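Local structure of Rbsd/fucu transport protein family protein (Streptococcus pneumoniae, 4A34) at residues K15-M18 against E19-H22; G47-I50 against P51-L54; W86-Y89 against R90-I93; T104-R108 against E109-E113; E126-L129 against Y130-I133. The protein probably interconverts the anomers of L-fucose as a mutarotase of the RbsD/FucU family, and binds beta-L-fucopyranose at sites between subunits of a ten-chain assembly. All coordinates share one frame; numbering follows the deposited sequence.

Contact 1: residues K15-M18 against E19-H22; sequences KTLM and EMGH. With FUL (beta-L-fucopyranose), chain B.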
loop_
_atom_site.group_PDB
_atom_site.type_symbol
_atom_site.label_atom_id
_atom_site.label_comp_id
_atom_site.label_asym_id
_atom_site.label_seq_id
_atom_site.Cartn_x
_atom_site.Cartn_y
_atom_site.Cartn_z
ATOM N N LYS I 15 16.208 -9.112 -12.408
ATOM C CA LYS I 15 15.008 -8.426 -12.865
ATOM C C LYS I 15 15.351 -7.009 -13.320
ATOM O O LYS I 15 14.989 -6.596 -14.434
ATOM C CB LYS I 15 13.955 -8.376 -11.749
ATOM C CG LYS I 15 12.634 -7.781 -12.173
ATOM C CD LYS I 15 11.641 -7.782 -11.024
ATOM C CE LYS I 15 10.322 -7.113 -11.403
ATOM N NZ LYS I 15 10.398 -5.639 -11.479
ATOM N N THR I 16 16.058 -6.268 -12.469
ATOM C CA THR I 16 16.334 -4.870 -12.769
ATOM C C THR I 16 17.348 -4.698 -13.904
ATOM O O THR I 16 17.198 -3.801 -14.725
ATOM C CB THR I 16 16.603 -4.017 -11.484
ATOM O OG1 THR I 16 17.638 -3.048 -11.707
ATOM C CG2 THR I 16 16.970 -4.884 -10.350
ATOM N N LEU I 17 18.332 -5.586 -13.991
ATOM C CA LEU I 17 19.204 -5.630 -15.165
ATOM C C LEU I 17 18.382 -5.869 -16.428
ATOM O O LEU I 17 18.658 -5.289 -17.483
ATOM C CB LEU I 17 20.258 -6.730 -15.029
ATOM C CG LEU I 17 21.445 -6.528 -14.087
ATOM C CD1 LEU I 17 22.382 -7.717 -14.189
ATOM C CD2 LEU I 17 22.201 -5.240 -14.379
ATOM N N MET I 18 17.371 -6.730 -16.305
ATOM C CA MET I 18 16.480 -7.072 -17.410
ATOM C C MET I 18 15.585 -5.911 -17.839
ATOM O O MET I 18 15.468 -5.623 -19.032
ATOM C CB MET I 18 15.625 -8.286 -17.037
ATOM C CG MET I 18 16.360 -9.609 -17.090
ATOM S SD MET I 18 16.584 -10.075 -18.815
ATOM C CE MET I 18 15.110 -11.072 -19.079
ATOM N N GLU I 19 14.957 -5.244 -16.872
ATOM C CA GLU I 19 14.009 -4.174 -17.187
ATOM C C GLU I 19 14.698 -2.860 -17.563
ATOM O O GLU I 19 14.046 -1.924 -18.027
ATOM C CB GLU I 19 12.984 -3.975 -16.063
ATOM C CG GLU I 19 13.559 -3.510 -14.756
ATOM C CD GLU I 19 12.641 -3.761 -13.566
ATOM O OE1 GLU I 19 11.866 -4.741 -13.574
ATOM O OE2 GLU I 19 12.718 -2.970 -12.607
ATOM N N MET I 20 16.013 -2.796 -17.364
ATOM C CA MET I 20 16.807 -1.672 -17.860
ATOM C C MET I 20 16.855 -1.689 -19.385
ATOM O O MET I 20 16.991 -2.738 -20.006
ATOM C CB MET I 20 18.229 -1.698 -17.278
ATOM C CG MET I 20 18.375 -0.988 -15.942
ATOM S SD MET I 20 20.040 -1.081 -15.258
ATOM C CE MET I 20 19.826 -2.176 -13.878
ATOM N N GLY I 21 16.733 -0.512 -19.980
ATOM C CA GLY I 21 16.925 -0.356 -21.415
ATOM C C GLY I 21 18.149 0.495 -21.693
ATOM O O GLY I 21 18.901 0.843 -20.773
ATOM N N HIS I 22 18.336 0.819 -22.970
ATOM C CA HIS I 22 19.436 1.650 -23.462
ATOM C C HIS I 22 19.465 3.018 -22.790
ATOM O O HIS I 22 18.441 3.703 -22.720
ATOM C CB HIS I 22 19.292 1.819 -24.980
ATOM C CG HIS I 22 20.400 2.596 -25.626
ATOM N ND1 HIS I 22 20.220 3.305 -26.794
ATOM C CD2 HIS I 22 21.698 2.770 -25.274
ATOM C CE1 HIS I 22 21.362 3.879 -27.134
ATOM N NE2 HIS I 22 22.270 3.579 -26.224
HETATM C C1 FUL B . 16.775 3.430 -28.068
HETATM C C2 FUL B . 16.240 2.087 -28.576
HETATM O O2 FUL B . 14.874 1.999 -28.286
HETATM C C3 FUL B . 16.451 2.043 -30.091
HETATM O O3 FUL B . 16.080 0.813 -30.663
HETATM C C4 FUL B . 17.912 2.315 -30.416
HETATM O O4 FUL B . 18.678 1.285 -29.845
HETATM C C5 FUL B . 18.337 3.644 -29.796
HETATM C C6 FUL B . 19.780 3.998 -30.144
HETATM O O5 FUL B . 18.157 3.554 -28.392
HETATM O O1 FUL B . 16.585 3.577 -26.681
#

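Contact 2: residues G47-I50 against P51-L54; sequences GVNI and PELL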
loop_
_atom_site.group_PDB
_atom_site.type_symbol
_atom_site.label_atom_id
_atom_site.label_comp_id
_atom_site.label_asym_id
_atom_site.label_seq_id
_atom_site.Cartn_x
_atom_site.Cartn_y
_atom_site.Cartn_z
ATOM N N GLY I 47 26.652 -9.031 0.774
ATOM C CA GLY I 47 27.628 -10.118 0.874
ATOM C C GLY I 47 28.562 -10.276 -0.315
ATOM O O GLY I 47 29.391 -11.185 -0.340
ATOM N N VAL I 48 28.427 -9.392 -1.299
ATOM C CA VAL I 48 29.190 -9.478 -2.545
ATOM C C VAL I 48 30.229 -8.348 -2.706
ATOM O O VAL I 48 29.981 -7.185 -2.360
ATOM C CB VAL I 48 28.253 -9.491 -3.770
ATOM C CG1 VAL I 48 28.992 -10.018 -5.008
ATOM C CG2 VAL I 48 27.006 -10.344 -3.491
ATOM N N ASN I 49 31.397 -8.725 -3.223
ATOM C CA ASN I 49 32.462 -7.788 -3.569
ATOM C C ASN I 49 32.263 -7.363 -5.021
ATOM O O ASN I 49 31.708 -8.126 -5.823
ATOM C CB ASN I 49 33.844 -8.437 -3.362
ATOM C CG ASN I 49 34.202 -8.618 -1.881
ATOM O OD1 ASN I 49 33.864 -7.782 -1.039
ATOM N ND2 ASN I 49 34.906 -9.703 -1.566
ATOM N N ILE I 50 32.714 -6.155 -5.357
ATOM C CA ILE I 50 32.366 -5.530 -6.639
ATOM C C ILE I 50 33.025 -6.132 -7.892
ATOM O O ILE I 50 32.335 -6.290 -8.895
ATOM C CB ILE I 50 32.506 -3.976 -6.599
ATOM C CG1 ILE I 50 31.537 -3.397 -5.557
ATOM C CG2 ILE I 50 32.268 -3.369 -7.991
ATOM C CD1 ILE I 50 31.670 -1.905 -5.259
ATOM N N PRO I 51 34.342 -6.464 -7.848
ATOM C CA PRO I 51 34.946 -7.093 -9.038
ATOM C C PRO I 51 34.222 -8.361 -9.491
ATOM O O PRO I 51 34.027 -8.558 -10.692
ATOM C CB PRO I 51 36.398 -7.414 -8.609
ATOM C CG PRO I 51 36.510 -7.054 -7.166
ATOM C CD PRO I 51 35.359 -6.145 -6.823
ATOM N N GLU I 52 33.816 -9.196 -8.534
ATOM C CA GLU I 52 32.988 -10.373 -8.824
ATOM C C GLU I 52 31.691 -9.960 -9.521
ATOM O O GLU I 52 31.342 -10.497 -10.575
ATOM C CB GLU I 52 32.660 -11.158 -7.545
ATOM C CG GLU I 52 33.833 -11.903 -6.911
ATOM C CD GLU I 52 34.473 -11.130 -5.766
ATOM O OE1 GLU I 52 35.114 -10.081 -6.023
ATOM O OE2 GLU I 52 34.347 -11.588 -4.608
ATOM N N LEU I 53 30.992 -8.991 -8.939
ATOM C CA LEU I 53 29.732 -8.510 -9.494
ATOM C C LEU I 53 29.897 -7.815 -10.855
ATOM O O LEU I 53 29.019 -7.926 -11.719
ATOM C CB LEU I 53 29.036 -7.575 -8.491
ATOM C CG LEU I 53 27.554 -7.278 -8.719
ATOM C CD1 LEU I 53 26.771 -8.565 -8.770
ATOM C CD2 LEU I 53 27.019 -6.384 -7.615
ATOM N N LEU I 54 31.019 -7.113 -11.033
ATOM C CA LEU I 54 31.302 -6.368 -12.267
ATOM C C LEU I 54 31.483 -7.302 -13.471
ATOM O O LEU I 54 31.025 -7.010 -14.578
ATOM C CB LEU I 54 32.539 -5.475 -12.084
ATOM C CG LEU I 54 33.070 -4.680 -13.287
ATOM C CD1 LEU I 54 32.022 -3.691 -13.825
ATOM C CD2 LEU I 54 34.350 -3.962 -12.920
#

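Contact 3: residues W86-Y89 against R90-I93; sequences WGTY and RQMI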
loop_
_atom_site.group_PDB
_atom_site.type_symbol
_atom_site.label_atom_id
_atom_site.label_comp_id
_atom_site.label_asym_id
_atom_site.label_seq_id
_atom_site.Cartn_x
_atom_site.Cartn_y
_atom_site.Cartn_z
ATOM N N TRP I 86 41.080 -0.132 -8.665
ATOM C CA TRP I 86 40.881 0.485 -9.982
ATOM C C TRP I 86 41.604 -0.285 -11.078
ATOM O O TRP I 86 41.084 -0.426 -12.180
ATOM C CB TRP I 86 41.294 1.964 -9.983
ATOM C CG TRP I 86 40.303 2.898 -9.301
ATOM C CD1 TRP I 86 39.165 2.545 -8.631
ATOM C CD2 TRP I 86 40.400 4.329 -9.195
ATOM N NE1 TRP I 86 38.538 3.661 -8.135
ATOM C CE2 TRP I 86 39.273 4.771 -8.463
ATOM C CE3 TRP I 86 41.325 5.280 -9.654
ATOM C CZ2 TRP I 86 39.044 6.123 -8.173
ATOM C CZ3 TRP I 86 41.092 6.629 -9.371
ATOM C CH2 TRP I 86 39.956 7.034 -8.636
ATOM N N GLY I 87 42.795 -0.792 -10.768
ATOM C CA GLY I 87 43.511 -1.696 -11.674
ATOM C C GLY I 87 42.693 -2.945 -11.954
ATOM O O GLY I 87 42.471 -3.316 -13.114
ATOM N N THR I 88 42.234 -3.574 -10.874
ATOM C CA THR I 88 41.342 -4.732 -10.930
ATOM C C THR I 88 40.134 -4.475 -11.839
ATOM O O THR I 88 39.790 -5.319 -12.678
ATOM C CB THR I 88 40.849 -5.108 -9.520
ATOM O OG1 THR I 88 41.898 -4.892 -8.567
ATOM C CG2 THR I 88 40.409 -6.554 -9.477
ATOM N N TYR I 89 39.509 -3.305 -11.669
ATOM C CA TYR I 89 38.386 -2.887 -12.512
ATOM C C TYR I 89 38.808 -2.720 -13.961
ATOM O O TYR I 89 38.103 -3.162 -14.872
ATOM C CB TYR I 89 37.772 -1.564 -12.034
ATOM C CG TYR I 89 37.048 -1.607 -10.710
ATOM C CD1 TYR I 89 36.551 -2.799 -10.189
ATOM C CD2 TYR I 89 36.862 -0.445 -9.976
ATOM C CE1 TYR I 89 35.886 -2.825 -8.966
ATOM C CE2 TYR I 89 36.202 -0.464 -8.763
ATOM C CZ TYR I 89 35.722 -1.653 -8.265
ATOM O OH TYR I 89 35.075 -1.657 -7.064
ATOM N N ARG I 90 39.948 -2.056 -14.161
ATOM C CA ARG I 90 40.461 -1.781 -15.504
ATOM C C ARG I 90 40.787 -3.074 -16.254
ATOM O O ARG I 90 40.401 -3.226 -17.416
ATOM C CB ARG I 90 41.650 -0.804 -15.469
ATOM C CG ARG I 90 41.218 0.658 -15.395
ATOM C CD ARG I 90 42.368 1.621 -15.605
ATOM N NE ARG I 90 43.224 1.692 -14.427
ATOM C CZ ARG I 90 43.203 2.680 -13.539
ATOM N NH1 ARG I 90 42.371 3.711 -13.697
ATOM N NH2 ARG I 90 44.023 2.637 -12.489
ATOM N N GLN I 91 41.456 -4.001 -15.562
ATOM C CA GLN I 91 41.689 -5.371 -16.052
ATOM C C GLN I 91 40.399 -6.061 -16.507
ATOM O O GLN I 91 40.357 -6.706 -17.558
ATOM C CB GLN I 91 42.294 -6.232 -14.944
ATOM C CG GLN I 91 43.708 -5.901 -14.535
ATOM C CD GLN I 91 44.199 -6.809 -13.417
ATOM O OE1 GLN I 91 43.409 -7.330 -12.617
ATOM N NE2 GLN I 91 45.512 -7.006 -13.356
ATOM N N MET I 92 39.364 -5.935 -15.677
ATOM C CA MET I 92 38.072 -6.559 -15.886
ATOM C C MET I 92 37.396 -5.958 -17.118
ATOM O O MET I 92 36.984 -6.683 -18.018
ATOM C CB MET I 92 37.211 -6.327 -14.638
ATOM C CG MET I 92 36.113 -7.342 -14.377
ATOM S SD MET I 92 36.499 -8.449 -13.009
ATOM C CE MET I 92 37.298 -9.808 -13.873
ATOM N N ILE I 93 37.305 -4.629 -17.150
ATOM C CA ILE I 93 36.579 -3.900 -18.195
ATOM C C ILE I 93 37.132 -4.168 -19.589
ATOM O O ILE I 93 36.376 -4.504 -20.499
ATOM C CB ILE I 93 36.535 -2.380 -17.903
ATOM C CG1 ILE I 93 35.569 -2.101 -16.750
ATOM C CG2 ILE I 93 36.128 -1.595 -19.150
ATOM C CD1 ILE I 93 35.735 -0.735 -16.098
#

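Contact 4: residues T104-R108 against E109-E113; sequences TYLRR and EDFYE. With FUL (beta-L-fucopyranose), chain C.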
loop_
_atom_site.group_PDB
_atom_site.type_symbol
_atom_site.label_atom_id
_atom_site.label_comp_id
_atom_site.label_asym_id
_atom_site.label_seq_id
_atom_site.Cartn_x
_atom_site.Cartn_y
_atom_site.Cartn_z
ATOM N N THR I 104 35.558 7.660 -16.996
ATOM C CA THR I 104 35.814 9.018 -16.516
ATOM C C THR I 104 35.668 9.037 -14.996
ATOM O O THR I 104 35.313 8.026 -14.394
ATOM C CB THR I 104 34.917 10.093 -17.200
ATOM O OG1 THR I 104 33.542 9.864 -16.884
ATOM C CG2 THR I 104 35.097 10.088 -18.727
ATOM N N TYR I 105 35.970 10.174 -14.377
ATOM C CA TYR I 105 36.063 10.251 -12.920
ATOM C C TYR I 105 35.307 11.461 -12.393
ATOM O O TYR I 105 35.445 12.568 -12.914
ATOM C CB TYR I 105 37.534 10.287 -12.479
ATOM C CG TYR I 105 38.347 9.114 -12.996
ATOM C CD1 TYR I 105 38.887 9.127 -14.284
ATOM C CD2 TYR I 105 38.565 7.986 -12.203
ATOM C CE1 TYR I 105 39.625 8.047 -14.774
ATOM C CE2 TYR I 105 39.312 6.899 -12.677
ATOM C CZ TYR I 105 39.839 6.935 -13.966
ATOM O OH TYR I 105 40.570 5.862 -14.455
ATOM N N LEU I 106 34.498 11.248 -11.365
ATOM C CA LEU I 106 33.649 12.309 -10.854
ATOM C C LEU I 106 34.040 12.701 -9.441
ATOM O O LEU I 106 34.455 11.856 -8.645
ATOM C CB LEU I 106 32.172 11.890 -10.890
ATOM C CG LEU I 106 31.528 11.335 -12.167
ATOM C CD1 LEU I 106 30.050 11.071 -11.939
ATOM C CD2 LEU I 106 31.695 12.269 -13.331
ATOM N N ARG I 107 33.911 13.994 -9.149
ATOM C CA ARG I 107 34.026 14.520 -7.795
ATOM C C ARG I 107 32.971 13.864 -6.907
ATOM O O ARG I 107 31.808 13.766 -7.305
ATOM C CB ARG I 107 33.794 16.032 -7.792
ATOM C CG ARG I 107 34.970 16.886 -8.232
ATOM C CD ARG I 107 34.701 18.386 -7.977
ATOM N NE ARG I 107 33.367 18.824 -8.429
ATOM C CZ ARG I 107 32.388 19.258 -7.630
ATOM N NH1 ARG I 107 32.570 19.333 -6.316
ATOM N NH2 ARG I 107 31.221 19.624 -8.146
ATOM N N ARG I 108 33.376 13.433 -5.709
ATOM C CA ARG I 108 32.457 12.813 -4.745
ATOM C C ARG I 108 31.047 13.393 -4.879
ATOM O O ARG I 108 30.066 12.654 -5.028
ATOM C CB ARG I 108 32.967 12.975 -3.306
ATOM C CG ARG I 108 32.622 11.792 -2.393
ATOM C CD ARG I 108 33.425 11.783 -1.082
ATOM N NE ARG I 108 32.571 12.049 0.078
ATOM C CZ ARG I 108 32.603 13.165 0.807
ATOM N NH1 ARG I 108 33.464 14.136 0.506
ATOM N NH2 ARG I 108 31.773 13.311 1.844
ATOM N N GLU I 109 30.969 14.722 -4.864
ATOM C CA GLU I 109 29.700 15.445 -4.936
ATOM C C GLU I 109 28.895 15.162 -6.214
ATOM O O GLU I 109 27.692 14.914 -6.134
ATOM C CB GLU I 109 29.932 16.956 -4.735
ATOM C CG GLU I 109 28.661 17.795 -4.547
ATOM C CD GLU I 109 27.684 17.188 -3.540
ATOM O OE1 GLU I 109 28.068 16.973 -2.362
ATOM O OE2 GLU I 109 26.530 16.917 -3.945
ATOM N N ASP I 110 29.560 15.197 -7.370
ATOM C CA ASP I 110 28.921 14.937 -8.671
ATOM C C ASP I 110 28.473 13.487 -8.812
ATOM O O ASP I 110 27.428 13.204 -9.406
ATOM C CB ASP I 110 29.874 15.266 -9.832
ATOM C CG ASP I 110 30.195 16.757 -9.945
ATOM O OD1 ASP I 110 29.503 17.596 -9.328
ATOM O OD2 ASP I 110 31.157 17.086 -10.668
ATOM N N PHE I 111 29.289 12.581 -8.278
ATOM C CA PHE I 111 29.014 11.158 -8.273
ATOM C C PHE I 111 27.706 10.871 -7.554
ATOM O O PHE I 111 26.901 10.066 -8.031
ATOM C CB PHE I 111 30.158 10.390 -7.601
ATOM C CG PHE I 111 30.160 8.920 -7.917
ATOM C CD1 PHE I 111 29.331 8.041 -7.220
ATOM C CD2 PHE I 111 30.972 8.419 -8.928
ATOM C CE1 PHE I 111 29.318 6.688 -7.522
ATOM C CE2 PHE I 111 30.966 7.070 -9.241
ATOM C CZ PHE I 111 30.142 6.201 -8.536
ATOM N N TYR I 112 27.503 11.534 -6.415
ATOM C CA TYR I 112 26.282 11.387 -5.619
ATOM C C TYR I 112 25.059 11.747 -6.449
ATOM O O TYR I 112 24.114 10.960 -6.557
ATOM C CB TYR I 112 26.330 12.260 -4.358
ATOM C CG TYR I 112 27.288 11.800 -3.261
ATOM C CD1 TYR I 112 27.830 10.504 -3.250
ATOM C CD2 TYR I 112 27.617 12.654 -2.204
ATOM C CE1 TYR I 112 28.698 10.087 -2.225
ATOM C CE2 TYR I 112 28.486 12.242 -1.173
ATOM C CZ TYR I 112 29.022 10.961 -1.192
ATOM O OH TYR I 112 29.874 10.561 -0.178
ATOM N N GLU I 113 25.096 12.930 -7.057
ATOM C CA GLU I 113 23.986 13.421 -7.866
ATOM C C GLU I 113 23.649 12.530 -9.074
ATOM O O GLU I 113 22.475 12.263 -9.339
ATOM C CB GLU I 113 24.213 14.887 -8.277
ATOM C CG GLU I 113 24.311 15.889 -7.103
ATOM C CD GLU I 113 23.054 15.936 -6.231
ATOM O OE1 GLU I 113 21.933 15.842 -6.778
ATOM O OE2 GLU I 113 23.193 16.062 -4.991
HETATM C C1 FUL C . 32.267 7.628 0.063
HETATM C C2 FUL C . 32.484 6.120 -0.123
HETATM O O2 FUL C . 31.622 5.573 -1.095
HETATM C C3 FUL C . 33.927 5.918 -0.578
HETATM O O3 FUL C . 34.232 4.555 -0.705
HETATM C C4 FUL C . 34.882 6.556 0.414
HETATM O O4 FUL C . 34.713 5.922 1.654
HETATM C C5 FUL C . 34.527 8.031 0.557
HETATM C C6 FUL C . 35.514 8.752 1.467
HETATM O O5 FUL C . 33.187 8.115 1.029
HETATM O O1 FUL C . 30.956 7.928 0.468
HETATM O O HOH W 1 33.396 15.691 -11.335
#

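Contact 5: residues E126-L129 against Y130-I133; sequences ETSL and YANI. With FUL (beta-L-fucopyranose), chain C.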
loop_
_atom_site.group_PDB
_atom_site.type_symbol
_atom_site.label_atom_id
_atom_site.label_comp_id
_atom_site.label_asym_id
_atom_site.label_seq_id
_atom_site.Cartn_x
_atom_site.Cartn_y
_atom_site.Cartn_z
ATOM N N GLU I 126 31.752 -4.541 -0.512
ATOM C CA GLU I 126 33.095 -4.065 -0.816
ATOM C C GLU I 126 33.675 -3.107 0.242
ATOM O O GLU I 126 33.173 -1.992 0.439
ATOM C CB GLU I 126 33.098 -3.403 -2.188
ATOM C CG GLU I 126 34.472 -3.032 -2.683
ATOM C CD GLU I 126 35.464 -4.168 -2.522
ATOM O OE1 GLU I 126 35.390 -5.142 -3.300
ATOM O OE2 GLU I 126 36.311 -4.082 -1.616
ATOM N N THR I 127 34.742 -3.550 0.906
ATOM C CA THR I 127 35.366 -2.761 1.974
ATOM C C THR I 127 36.417 -1.784 1.453
ATOM O O THR I 127 36.881 -0.913 2.203
ATOM C CB THR I 127 36.014 -3.655 3.046
ATOM O OG1 THR I 127 36.986 -4.511 2.431
ATOM C CG2 THR I 127 34.963 -4.494 3.764
ATOM N N SER I 128 36.784 -1.926 0.179
ATOM C CA SER I 128 37.775 -1.050 -0.451
ATOM C C SER I 128 37.214 0.348 -0.717
ATOM O O SER I 128 36.055 0.483 -1.113
ATOM C CB SER I 128 38.285 -1.666 -1.751
ATOM O OG SER I 128 38.877 -0.677 -2.566
ATOM N N LEU I 129 38.036 1.378 -0.510
ATOM C CA LEU I 129 37.586 2.768 -0.644
ATOM C C LEU I 129 37.514 3.236 -2.094
ATOM O O LEU I 129 38.260 2.758 -2.947
ATOM C CB LEU I 129 38.476 3.729 0.153
ATOM C CG LEU I 129 38.624 3.619 1.673
ATOM C CD1 LEU I 129 37.311 3.232 2.349
ATOM C CD2 LEU I 129 39.747 2.644 2.045
ATOM N N TYR I 130 36.610 4.182 -2.352
ATOM C CA TYR I 130 36.451 4.811 -3.662
ATOM C C TYR I 130 36.292 3.752 -4.752
ATOM O O TYR I 130 36.951 3.800 -5.798
ATOM C CB TYR I 130 37.625 5.759 -3.944
ATOM C CG TYR I 130 37.699 6.946 -3.002
ATOM C CD1 TYR I 130 36.963 8.105 -3.256
ATOM C CD2 TYR I 130 38.504 6.914 -1.857
ATOM C CE1 TYR I 130 37.019 9.197 -2.405
ATOM C CE2 TYR I 130 38.567 8.008 -0.991
ATOM C CZ TYR I 130 37.820 9.151 -1.280
ATOM O OH TYR I 130 37.865 10.256 -0.448
ATOM N N ALA I 131 35.393 2.802 -4.485
ATOM C CA ALA I 131 35.287 1.557 -5.256
ATOM C C ALA I 131 33.990 1.498 -6.043
ATOM O O ALA I 131 33.653 0.471 -6.641
ATOM C CB ALA I 131 35.394 0.350 -4.321
ATOM N N ASN I 132 33.275 2.614 -6.030
ATOM C CA ASN I 132 31.973 2.726 -6.637
ATOM C C ASN I 132 32.097 2.845 -8.149
ATOM O O ASN I 132 33.028 3.466 -8.638
ATOM C CB ASN I 132 31.278 3.954 -6.057
ATOM C CG ASN I 132 31.186 3.908 -4.544
ATOM O OD1 ASN I 132 30.353 3.196 -3.992
ATOM N ND2 ASN I 132 32.037 4.672 -3.865
ATOM N N ILE I 133 31.168 2.246 -8.887
ATOM C CA ILE I 133 31.191 2.321 -10.348
ATOM C C ILE I 133 29.805 2.698 -10.834
ATOM O O ILE I 133 28.825 2.331 -10.203
ATOM C CB ILE I 133 31.586 0.961 -11.006
ATOM C CG1 ILE I 133 32.812 0.336 -10.339
ATOM C CG2 ILE I 133 31.847 1.126 -12.497
ATOM C CD1 ILE I 133 33.192 -1.017 -10.917
HETATM C C1 FUL C . 32.267 7.628 0.063
HETATM C C2 FUL C . 32.484 6.120 -0.123
HETATM O O2 FUL C . 31.622 5.573 -1.095
HETATM C C3 FUL C . 33.927 5.918 -0.578
HETATM O O3 FUL C . 34.232 4.555 -0.705
HETATM C C4 FUL C . 34.882 6.556 0.414
HETATM O O4 FUL C . 34.713 5.922 1.654
HETATM C C5 FUL C . 34.527 8.031 0.557
HETATM C C6 FUL C . 35.514 8.752 1.467
HETATM O O5 FUL C . 33.187 8.115 1.029
HETATM O O1 FUL C . 30.956 7.928 0.468
#

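Contact 1: residues K15-M18 against E19-H22
The carboxylate oxygen OE1 of Glu-19 takes a salt bridge from the ammonium group of Lys-15, with NZ and OE1 2.7 Å apart, on its syn lone pair. Lys-15 runs out straight and turns only at its last torsion (chi4 -75°), which swings NZ over to Glu-19 one helical turn on. The other oxygen, OE2, is hydrogen-bonded to the hydroxyl of Tyr-119. Helix 11-19 closes here: Glu-19 N reaches Lys-15 O at 2.8 Å, whereas the next bond, from Met-20 N to Thr-16 O, is weak at 3.1 Å. Met-20 then leaves helical conformation, but its side chain lies alongside Thr-16, with CE 3.9 Å from Leu-17 CD2. Beyond Gly-21, His-22 ND1 donates at 2.6 Å to the ring oxygen O5 of a fucose held otherwise by a neighbouring subunit, while NE2 is hydrogen-bonded to Asp-64. With both nitrogens engaged, the ring is fixed in rotation and presents an N-H to the sugar's ring oxygen, beside the anomeric carbon.

Contact 2: residues G47-I50 against P51-L54
A bend at chi2 of Glu-52 (98°) carries its carboxylate back over the CB of Asn-49, and the two side chains lie alongside each other. This is the first turn of helix 50-60. Asn-49 occupies the N-cap position, yet its amide, turned away from the carbonyl carbon (chi1 -72°), makes no capping bond; CB, not the polar tip, meets the carboxylate, at 3.4 Å from Glu-52 OE1, and the amide and carboxylate planes stand 62° apart. The backbone begins the helix instead. Leu-53 N makes a weak bond to Asn-49 O at 3.3 Å, and Leu-54 N a firmer one to Ile-50 O at 2.6 Å. Pro-51, in the first turn, has no N-H to offer, which costs nothing where no earlier carbonyl would receive it. The apolar side chains turn inward: Ile-50 and Leu-54 rest on Tyr-89 of helix 85-93 and on Ile-133, and Leu-53 on Val-122 of strand 120-124. Ahead of the helix, Val-48 sends its CG1 methyl to 4.3 Å from the CB of Leu-53.

Contact 3: residues W86-Y89 against R90-I93
Four successive i to i+4 backbone bonds join Trp-86 through Tyr-89 to Arg-90 through Ile-93 along helix 85-93. The Gly-87 O to Gln-91 N bond is nearly straight, at 2.7 Å and 179°, and that from Ile-93 N to Tyr-89 O is 2.8 Å; Met-92 N to Thr-88 O is longer, at 3.1 Å.

The guanidinium of Arg-90 makes looser contacts. The chain bends at chi3 (-75°), which lays the group back along the preceding turn: one face lies over Trp-86 O, about 3.7 Å from the plane and toward the rim, and NH2 comes to 3.8 Å from Trp-86 CB. The carbonyl of Trp-86 thus accepts the N-H of Arg-90 and also lies beneath its guanidinium.

Aliphatic carbons also pack against carbonyl oxygens, as where Ile-93 CG1 lies 3.3 Å from Tyr-89 O. The polar ends of the two aromatic residues are used elsewhere: Trp-86 NE1 donates to Tyr-130 O, and Tyr-89 OH is hydrogen-bonded to Ala-131 O. Both rings are therefore pinned to carbonyls of the sugar-binding loop, and the helix of this beta-alpha-beta unit probably helps to hold that loop's backbone.

Contact 4: residues T104-R108 against E109-E113
One face of the Tyr-112 ring lies over the carbonyl oxygen of Arg-108, 3.4 Å from the ring plane and toward its rim, while O1 of the bound fucose sits in plane at the edge. The ring and the guanidinium of Arg-108 stand almost perpendicular, at 85°, although the two side chains run alongside each other. Arg-108 NE donates to Tyr-112 OH at 3.1 Å, the hydroxyl at the guanidinium edge, tilted 26° from its plane, and the same hydroxyl is hydrogen-bonded to fucose O1 at 2.9 Å. A second pair secures the start of helix 108-116: Arg-107 NH2 makes a salt bridge with Asp-110 OD1 at 2.9 Å, and a water spans Arg-107 N and Asp-110 OD2. Arg-107 O receives Phe-111 N at 2.9 Å, and Leu-106 CD1 packs 4.1 Å from Phe-111 CD2. His-22 of a neighbouring subunit packs on Arg-108 and is hydrogen-bonded to the same sugar. Arg-108, not itself hydrogen-bonded to the sugar, probably helps to orient the tyrosine hydroxyl that meets O1.

Contact 5: residues E126-L129 against Y130-I133
From CB the Tyr-130 side chain runs past Leu-129 to lie over the sugar. Its CG points away from the carbonyl carbon (chi1 -65°), which lets CD2 pack 3.8 Å from Leu-129 CB. Farther out, the ring lays one face on the fucose, with sugar C4 over its centre, and Tyr-130 CZ meets the fucose methyl C6 at 3.6 Å, a CH-pi type of contact. At the tip, OH is hydrogen-bonded to Asp-80. The backbone of Tyr-130 has positive phi (52°), and its N-H donates to sugar O3 at 2.9 Å. Two residues on, Asn-132 ND2 reaches O2 at 2.9 Å while its OD1 accepts from Asp-30 N, which fixes the amide's orientation. Across the turn, Ala-131 CB rests 3.9 Å from Glu-126 CG, and Glu-126 OE2 accepts the N-H of Ser-128 through its anti lone pair. Polar groups gripping the sugar hydroxyls while an aromatic ring covers an apolar patch are typical of carbohydrate-binding sites, here the fucose pocket.

In the fold
From the N terminus the five local contacts follow in series, none nesting within or crossing another. Contact 1 ends helix 11-19 and leads toward strand 25-29; contact 2 passes from the loop after strand 42-45 into helix 50-60. Contact 3 lies on the helix joining strands 71-74 and 103-106, contact 4 turns from the latter strand, outermost in this chain's sheet, into helix 108-116, and contact 5 lies in the loop leading into strand 133-136. Contacts 2, 3 and 4 all touch contact 5, and contact 3 also touches 2 and 4. Contact 1 stands apart, about 23 Å from contact 5 between centres; its histidine serves a pocket of a neighbouring subunit, whereas contacts 4 and 5 share one fucose.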